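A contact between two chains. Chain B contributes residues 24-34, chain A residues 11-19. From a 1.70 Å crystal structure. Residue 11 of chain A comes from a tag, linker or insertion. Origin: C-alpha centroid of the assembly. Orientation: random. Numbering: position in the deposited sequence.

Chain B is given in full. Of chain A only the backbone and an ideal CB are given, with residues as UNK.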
ATOM      1  N   SER B  24       1.374   3.475  10.840  1.00 15.59           N
ATOM      2  CA  SER B  24       1.697   4.913  10.874  1.00 16.40           C
ATOM      3  C   SER B  24       0.683   5.717  10.037  1.00 19.58           C
ATOM      4  O   SER B  24       0.158   6.719  10.511  1.00 18.03           O
ATOM      5  CB  SER B  24       3.118   5.145  10.376  1.00 20.36           C
ATOM      6  OG  SER B  24       3.439   6.525  10.399  1.00 30.93           O
ATOM      7  N   LEU B  25       0.370   5.244   8.828  1.00 17.51           N
ATOM      8  CA  LEU B  25      -0.610   5.867   7.938  1.00 17.83           C
ATOM      9  C   LEU B  25      -1.988   5.959   8.609  1.00 18.72           C
ATOM     10  O   LEU B  25      -2.567   7.043   8.634  1.00 17.01           O
ATOM     11  CB  LEU B  25      -0.707   5.050   6.627  1.00 18.38           C
ATOM     12  CG  LEU B  25      -1.901   5.351   5.729  1.00 25.30           C
ATOM     13  CD1 LEU B  25      -1.685   6.627   4.970  1.00 27.36           C
ATOM     14  CD2 LEU B  25      -2.114   4.239   4.725  1.00 29.61           C
ATOM     15  N   LEU B  26      -2.487   4.837   9.174  1.00 14.65           N
ATOM     16  CA  LEU B  26      -3.805   4.825   9.808  1.00 15.27           C
ATOM     17  C   LEU B  26      -3.878   5.707  11.034  1.00 18.46           C
ATOM     18  O   LEU B  26      -4.891   6.383  11.226  1.00 17.91           O
ATOM     19  CB  LEU B  26      -4.298   3.403  10.102  1.00 15.46           C
ATOM     20  CG  LEU B  26      -4.528   2.489   8.885  1.00 20.17           C
ATOM     21  CD1 LEU B  26      -4.817   1.067   9.342  1.00 20.72           C
ATOM     22  CD2 LEU B  26      -5.691   3.002   8.006  1.00 23.08           C
ATOM     23  N   ASN B  27      -2.815   5.720  11.860  1.00 15.62           N
ATOM     24  CA  ASN B  27      -2.815   6.550  13.056  1.00 15.79           C
ATOM     25  C   ASN B  27      -2.749   8.045  12.727  1.00 17.09           C
ATOM     26  O   ASN B  27      -3.496   8.836  13.310  1.00 16.94           O
ATOM     27  CB  ASN B  27      -1.718   6.107  14.008  1.00 14.40           C
ATOM     28  CG  ASN B  27      -2.165   4.896  14.777  1.00 25.00           C
ATOM     29  OD1 ASN B  27      -3.307   4.834  15.259  1.00 19.45           O
ATOM     30  ND2 ASN B  27      -1.317   3.893  14.849  1.00 23.61           N
ATOM     31  N   THR B  28      -1.942   8.425  11.729  1.00 15.32           N
ATOM     32  CA  THR B  28      -1.914   9.842  11.334  1.00 16.76           C
ATOM     33  C   THR B  28      -3.269  10.257  10.742  1.00 20.14           C
ATOM     34  O   THR B  28      -3.742  11.370  11.000  1.00 23.36           O
ATOM     35  CB  THR B  28      -0.769  10.126  10.343  1.00 18.71           C
ATOM     36  OG1 THR B  28       0.456   9.660  10.906  1.00 22.41           O
ATOM     37  CG2 THR B  28      -0.661  11.622   9.972  1.00 19.58           C
ATOM     38  N   PHE B  29      -3.901   9.359   9.984  1.00 16.38           N
ATOM     39  CA  PHE B  29      -5.167   9.657   9.317  1.00 17.05           C
ATOM     40  C   PHE B  29      -6.391   9.676  10.276  1.00 20.55           C
ATOM     41  O   PHE B  29      -7.206  10.603  10.209  1.00 20.10           O
ATOM     42  CB  PHE B  29      -5.385   8.696   8.136  1.00 18.32           C
ATOM     43  CG  PHE B  29      -6.611   8.957   7.279  1.00 21.08           C
ATOM     44  CD1 PHE B  29      -6.737  10.137   6.557  1.00 24.19           C
ATOM     45  CD2 PHE B  29      -7.623   8.007   7.175  1.00 23.19           C
ATOM     46  CE1 PHE B  29      -7.859  10.366   5.745  1.00 25.59           C
ATOM     47  CE2 PHE B  29      -8.765   8.255   6.393  1.00 26.93           C
ATOM     48  CZ  PHE B  29      -8.865   9.423   5.676  1.00 25.72           C
ATOM     49  N   LEU B  30      -6.467   8.693  11.185  1.00 17.60           N
ATOM     50  CA  LEU B  30      -7.633   8.488  12.056  1.00 16.66           C
ATOM     51  C   LEU B  30      -7.505   8.920  13.503  1.00 19.71           C
ATOM     52  O   LEU B  30      -8.522   9.290  14.114  1.00 20.36           O
ATOM     53  CB  LEU B  30      -8.031   6.988  12.023  1.00 15.86           C
ATOM     54  CG  LEU B  30      -8.317   6.369  10.661  1.00 19.69           C
ATOM     55  CD1 LEU B  30      -8.461   4.873  10.793  1.00 19.81           C
ATOM     56  CD2 LEU B  30      -9.561   7.023   9.986  1.00 21.99           C
ATOM     57  N   TYR B  31      -6.299   8.818  14.074  1.00 16.89           N
ATOM     58  CA  TYR B  31      -6.072   9.069  15.496  1.00 17.88           C
ATOM     59  C   TYR B  31      -5.420  10.410  15.851  1.00 24.62           C
ATOM     60  O   TYR B  31      -5.305  10.701  17.045  1.00 27.23           O
ATOM     61  CB  TYR B  31      -5.264   7.908  16.106  1.00 18.52           C
ATOM     62  CG  TYR B  31      -6.114   6.704  16.458  1.00 18.91           C
ATOM     63  CD1 TYR B  31      -6.473   5.770  15.492  1.00 20.05           C
ATOM     64  CD2 TYR B  31      -6.589   6.515  17.760  1.00 19.32           C
ATOM     65  CE1 TYR B  31      -7.264   4.660  15.811  1.00 21.55           C
ATOM     66  CE2 TYR B  31      -7.366   5.397  18.097  1.00 19.54           C
ATOM     67  CZ  TYR B  31      -7.705   4.474  17.118  1.00 23.10           C
ATOM     68  OH  TYR B  31      -8.450   3.367  17.463  1.00 23.21           O
ATOM     69  N   ARG B  32      -5.013  11.215  14.866  1.00 22.31           N
ATOM     70  CA  ARG B  32      -4.340  12.495  15.126  1.00 23.89           C
ATOM     71  C   ARG B  32      -5.304  13.551  15.673  1.00 27.36           C
ATOM     72  O   ARG B  32      -4.920  14.317  16.557  1.00 27.76           O
ATOM     73  CB  ARG B  32      -3.652  13.011  13.855  1.00 28.06           C
ATOM     74  CG  ARG B  32      -2.794  14.282  14.028  1.00 43.22           C
ATOM     75  CD  ARG B  32      -2.035  14.585  12.745  1.00 55.35           C
ATOM     76  NE  ARG B  32      -1.377  15.893  12.765  1.00 67.22           N
ATOM     77  CZ  ARG B  32      -1.905  17.012  12.274  1.00 81.64           C
ATOM     78  NH1 ARG B  32      -1.227  18.149  12.326  1.00 65.62           N
ATOM     79  NH2 ARG B  32      -3.115  17.000  11.727  1.00 71.09           N
ATOM     80  N   SER B  33      -6.545  13.599  15.170  1.00 22.31           N
ATOM     81  CA  SER B  33      -7.471  14.638  15.624  1.00 22.05           C
ATOM     82  C   SER B  33      -8.263  14.265  16.874  1.00 25.84           C
ATOM     83  O   SER B  33      -9.011  13.280  16.855  1.00 23.41           O
ATOM     84  CB  SER B  33      -8.408  15.075  14.504  1.00 25.97           C
ATOM     85  OG  SER B  33      -9.369  15.983  15.023  1.00 33.33           O
ATOM     86  N   PRO B  34      -8.184  15.080  17.954  1.00 23.60           N
ATOM     87  CA  PRO B  34      -8.974  14.761  19.154  1.00 23.70           C
ATOM     88  C   PRO B  34     -10.483  14.903  18.932  1.00 25.82           C
ATOM     89  O   PRO B  34     -11.235  14.304  19.702  1.00 25.53           O
ATOM     90  CB  PRO B  34      -8.436  15.725  20.220  1.00 26.70           C
ATOM     91  CG  PRO B  34      -7.874  16.873  19.448  1.00 31.30           C
ATOM     92  CD  PRO B  34      -7.370  16.303  18.140  1.00 26.27           C
TER
ATOM     93  N   UNK A  11      -6.909  17.620  10.103  1.00 56.60           N
ATOM     94  CA  UNK A  11      -7.128  16.576   9.106  1.00 55.34           C
ATOM     95  C   UNK A  11      -6.020  16.564   8.038  1.00 58.78           C
ATOM     96  O   UNK A  11      -5.783  17.580   7.380  1.00 59.30           O
ATOM     97  CB  UNK A  11      -8.493  16.769   8.442  1.00 55.34           C
ATOM     98  N   UNK A  12      -5.337  15.412   7.885  1.00 53.43           N
ATOM     99  CA  UNK A  12      -4.256  15.217   6.909  1.00 51.77           C
ATOM    100  C   UNK A  12      -4.809  14.515   5.655  1.00 50.07           C
ATOM    101  O   UNK A  12      -5.356  13.419   5.805  1.00 49.81           O
ATOM    102  CB  UNK A  12      -3.115  14.402   7.522  1.00 51.77           C
ATOM    103  N   UNK A  13      -4.683  15.090   4.424  1.00 42.18           N
ATOM    104  CA  UNK A  13      -5.195  14.388   3.223  1.00 39.09           C
ATOM    105  C   UNK A  13      -4.589  12.996   3.060  1.00 34.92           C
ATOM    106  O   UNK A  13      -3.427  12.786   3.423  1.00 33.03           O
ATOM    107  CB  UNK A  13      -4.906  15.213   1.968  1.00 39.09           C
ATOM    108  N   UNK A  14      -5.373  12.054   2.514  1.00 27.75           N
ATOM    109  CA  UNK A  14      -4.971  10.646   2.410  1.00 25.94           C
ATOM    110  C   UNK A  14      -3.821  10.374   1.452  1.00 25.94           C
ATOM    111  O   UNK A  14      -2.878   9.664   1.839  1.00 24.47           O
ATOM    112  CB  UNK A  14      -6.176   9.810   1.974  1.00 25.94           C
ATOM    113  N   UNK A  15      -3.930  10.850   0.192  1.00 22.36           N
ATOM    114  CA  UNK A  15      -2.922  10.592  -0.837  1.00 22.34           C
ATOM    115  C   UNK A  15      -1.487  10.971  -0.400  1.00 23.41           C
ATOM    116  O   UNK A  15      -0.646  10.090  -0.503  1.00 23.13           O
ATOM    117  CB  UNK A  15      -3.290  11.364  -2.106  1.00 22.34           C
ATOM    118  N   UNK A  16      -1.171  12.201   0.111  1.00 23.06           N
ATOM    119  CA  UNK A  16       0.217  12.490   0.546  1.00 23.16           C
ATOM    120  C   UNK A  16       0.718  11.568   1.667  1.00 24.25           C
ATOM    121  O   UNK A  16       1.912  11.272   1.711  1.00 22.85           O
ATOM    122  CB  UNK A  16       0.313  13.942   1.020  1.00 23.16           C
ATOM    123  N   UNK A  17      -0.196  11.072   2.540  1.00 20.77           N
ATOM    124  CA  UNK A  17       0.183  10.115   3.592  1.00 19.74           C
ATOM    125  C   UNK A  17       0.584   8.778   2.974  1.00 22.59           C
ATOM    126  O   UNK A  17       1.531   8.152   3.444  1.00 20.74           O
ATOM    127  CB  UNK A  17      -0.967   9.915   4.581  1.00 19.74           C
ATOM    128  N   UNK A  18      -0.132   8.343   1.915  1.00 19.70           N
ATOM    129  CA  UNK A  18       0.177   7.093   1.199  1.00 19.87           C
ATOM    130  C   UNK A  18       1.558   7.213   0.489  1.00 21.00           C
ATOM    131  O   UNK A  18       2.402   6.310   0.617  1.00 19.94           O
ATOM    132  CB  UNK A  18      -0.923   6.777   0.184  1.00 19.87           C
ATOM    133  N   UNK A  19       1.784   8.320  -0.266  1.00 18.61           N
ATOM    134  CA  UNK A  19       3.073   8.491  -0.971  1.00 18.16           C
ATOM    135  C   UNK A  19       4.253   8.564   0.022  1.00 21.18           C
ATOM    136  O   UNK A  19       5.281   7.918  -0.209  1.00 21.06           O
ATOM    137  CB  UNK A  19       3.039   9.757  -1.830  1.00 18.16           C
TER

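Chain B presents a helix that meets chain A with Leu B25, Thr B28 and Phe B29 and gives way to a looser end at Arg B32 and Ser B33. The chain A segment runs nearly antiparallel to it, its helix axis at 155° to that of chain B.

Position 11 points its CA-to-CB bond away, and nothing of chain B lies within 5.5 Å of the ideal CB, so the contact hardly constrains it; a long polar chain could still bend back toward Ser B33. It is Glu A11, a tag residue and poorly ordered. Its end does come nearer, with OE2 4.1 Å from Ser B33 OG, too far for a hydrogen bond.

Position 12 points toward chain B, its ideal CB 4.4 Å from Thr B28 CG2 and 4.9 Å from Arg B32 NH2. A flexible apolar chain would suit this groove, and so might an acid seeking the guanidinium. Met A12 takes the apolar course: its CG lies 4.1 Å from Thr B28 CG2 and, over one face of the guanidinium, 3.8 Å from Arg B32 NH2. Its backbone O sits 3.6 Å from Phe B29 CD1, at the ring edge. A water 2.7 Å from Phe B29 O accepts a weak bond from Met A12 N at 3.5 Å.

Position 13 points away into space free of chain B. Its phi of -57° permits proline, among many others, and Pro A13 is found.

At position 14 the bond runs sideways, with the ideal CB 4.2 Å from Phe B29 CE1. An aromatic or a large aliphatic could extend along that ring toward Leu B25. Phe A14, chi1 t, directs its edge at the face of Phe B29, centroids 5.0 Å apart and planes at 60°; its CE1 also reaches Leu B25 CD1 at 4.1 Å.

Positions 15 and 16 find nothing of chain B near their ideal CB atoms, leaving the choice wide; they are Lys A15 and Pro A16.

Position 17 points toward chain B, its ideal CB already 3.4 Å from Leu B25 CD1. The tight start favours a side chain that turns off toward Thr B28 and Phe B29, such as Leu or Met. Leu A17 (m, t) brings both methyls near Thr B28 CG2, CD2 at 3.6 Å and CD1 at 4.0 Å, while CD1 is also 4.0 Å from Phe B29 CB.

Position 18 looks sideways, its ideal CB 4.8 Å from Leu B25 CD1; a small or medium apolar residue suffices. Val A18 brings CG2 to 4.0 Å from Leu B25 CD1.

At position 19 nothing of chain B lies within 5.5 Å of the ideal CB, so many side chains would do; it is Thr A19.

Chain A, residues 11-19: EMPFKPLVT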
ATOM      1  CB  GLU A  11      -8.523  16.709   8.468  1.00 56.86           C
ATOM      2  CG  GLU A  11      -9.651  16.109   9.294  1.00 67.03           C
ATOM      3  CD  GLU A  11     -10.368  16.980  10.307  1.00 87.56           C
ATOM      4  OE1 GLU A  11     -10.443  18.213  10.100  1.00 85.90           O
ATOM      5  OE2 GLU A  11     -10.927  16.413  11.275  1.00 77.23           O
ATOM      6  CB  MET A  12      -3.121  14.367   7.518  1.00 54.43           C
ATOM      7  CG  MET A  12      -2.318  15.077   8.594  1.00 59.69           C
ATOM      8  SD  MET A  12      -1.079  16.209   7.918  1.00 64.47           S
ATOM      9  CE  MET A  12       0.158  15.041   7.331  1.00 60.01           C
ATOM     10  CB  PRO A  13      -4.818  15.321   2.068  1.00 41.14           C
ATOM     11  CG  PRO A  13      -3.681  16.154   2.615  1.00 46.91           C
ATOM     12  CD  PRO A  13      -4.046  16.371   4.054  1.00 43.66           C
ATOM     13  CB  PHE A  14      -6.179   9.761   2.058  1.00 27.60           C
ATOM     14  CG  PHE A  14      -5.974   8.281   2.272  1.00 28.63           C
ATOM     15  CD1 PHE A  14      -5.744   7.770   3.549  1.00 31.49           C
ATOM     16  CD2 PHE A  14      -5.997   7.396   1.198  1.00 30.24           C
ATOM     17  CE1 PHE A  14      -5.570   6.396   3.749  1.00 32.56           C
ATOM     18  CE2 PHE A  14      -5.806   6.023   1.400  1.00 32.91           C
ATOM     19  CZ  PHE A  14      -5.591   5.536   2.672  1.00 32.05           C
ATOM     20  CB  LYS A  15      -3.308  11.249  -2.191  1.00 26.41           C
ATOM     21  CG  LYS A  15      -2.279  11.070  -3.313  1.00 38.24           C
ATOM     22  CD  LYS A  15      -2.475   9.785  -4.109  1.00 43.14           C
ATOM     23  CE  LYS A  15      -1.231   9.423  -4.893  1.00 46.73           C
ATOM     24  NZ  LYS A  15      -1.082  10.249  -6.120  1.00 38.68           N
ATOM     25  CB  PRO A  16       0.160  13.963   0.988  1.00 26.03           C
ATOM     26  CG  PRO A  16      -1.064  14.510   0.356  1.00 30.59           C
ATOM     27  CD  PRO A  16      -2.037  13.383   0.337  1.00 25.56           C
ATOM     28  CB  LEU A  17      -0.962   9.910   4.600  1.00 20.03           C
ATOM     29  CG  LEU A  17      -1.213  11.043   5.584  1.00 25.75           C
ATOM     30  CD1 LEU A  17      -2.393  10.681   6.477  1.00 26.43           C
ATOM     31  CD2 LEU A  17       0.050  11.353   6.433  1.00 27.38           C
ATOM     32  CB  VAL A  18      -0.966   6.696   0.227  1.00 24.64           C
ATOM     33  CG1 VAL A  18      -0.539   5.587  -0.737  1.00 24.59           C
ATOM     34  CG2 VAL A  18      -2.237   6.312   1.000  1.00 24.74           C
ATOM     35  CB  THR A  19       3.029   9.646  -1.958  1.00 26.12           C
ATOM     36  OG1 THR A  19       2.805  10.844  -1.240  1.00 26.53           O
ATOM     37  CG2 THR A  19       1.952   9.470  -3.003  1.00 25.74           C
TER
HETATM   38  O   HOH W   1      -7.592  13.034   9.080  1.00 25.52           O
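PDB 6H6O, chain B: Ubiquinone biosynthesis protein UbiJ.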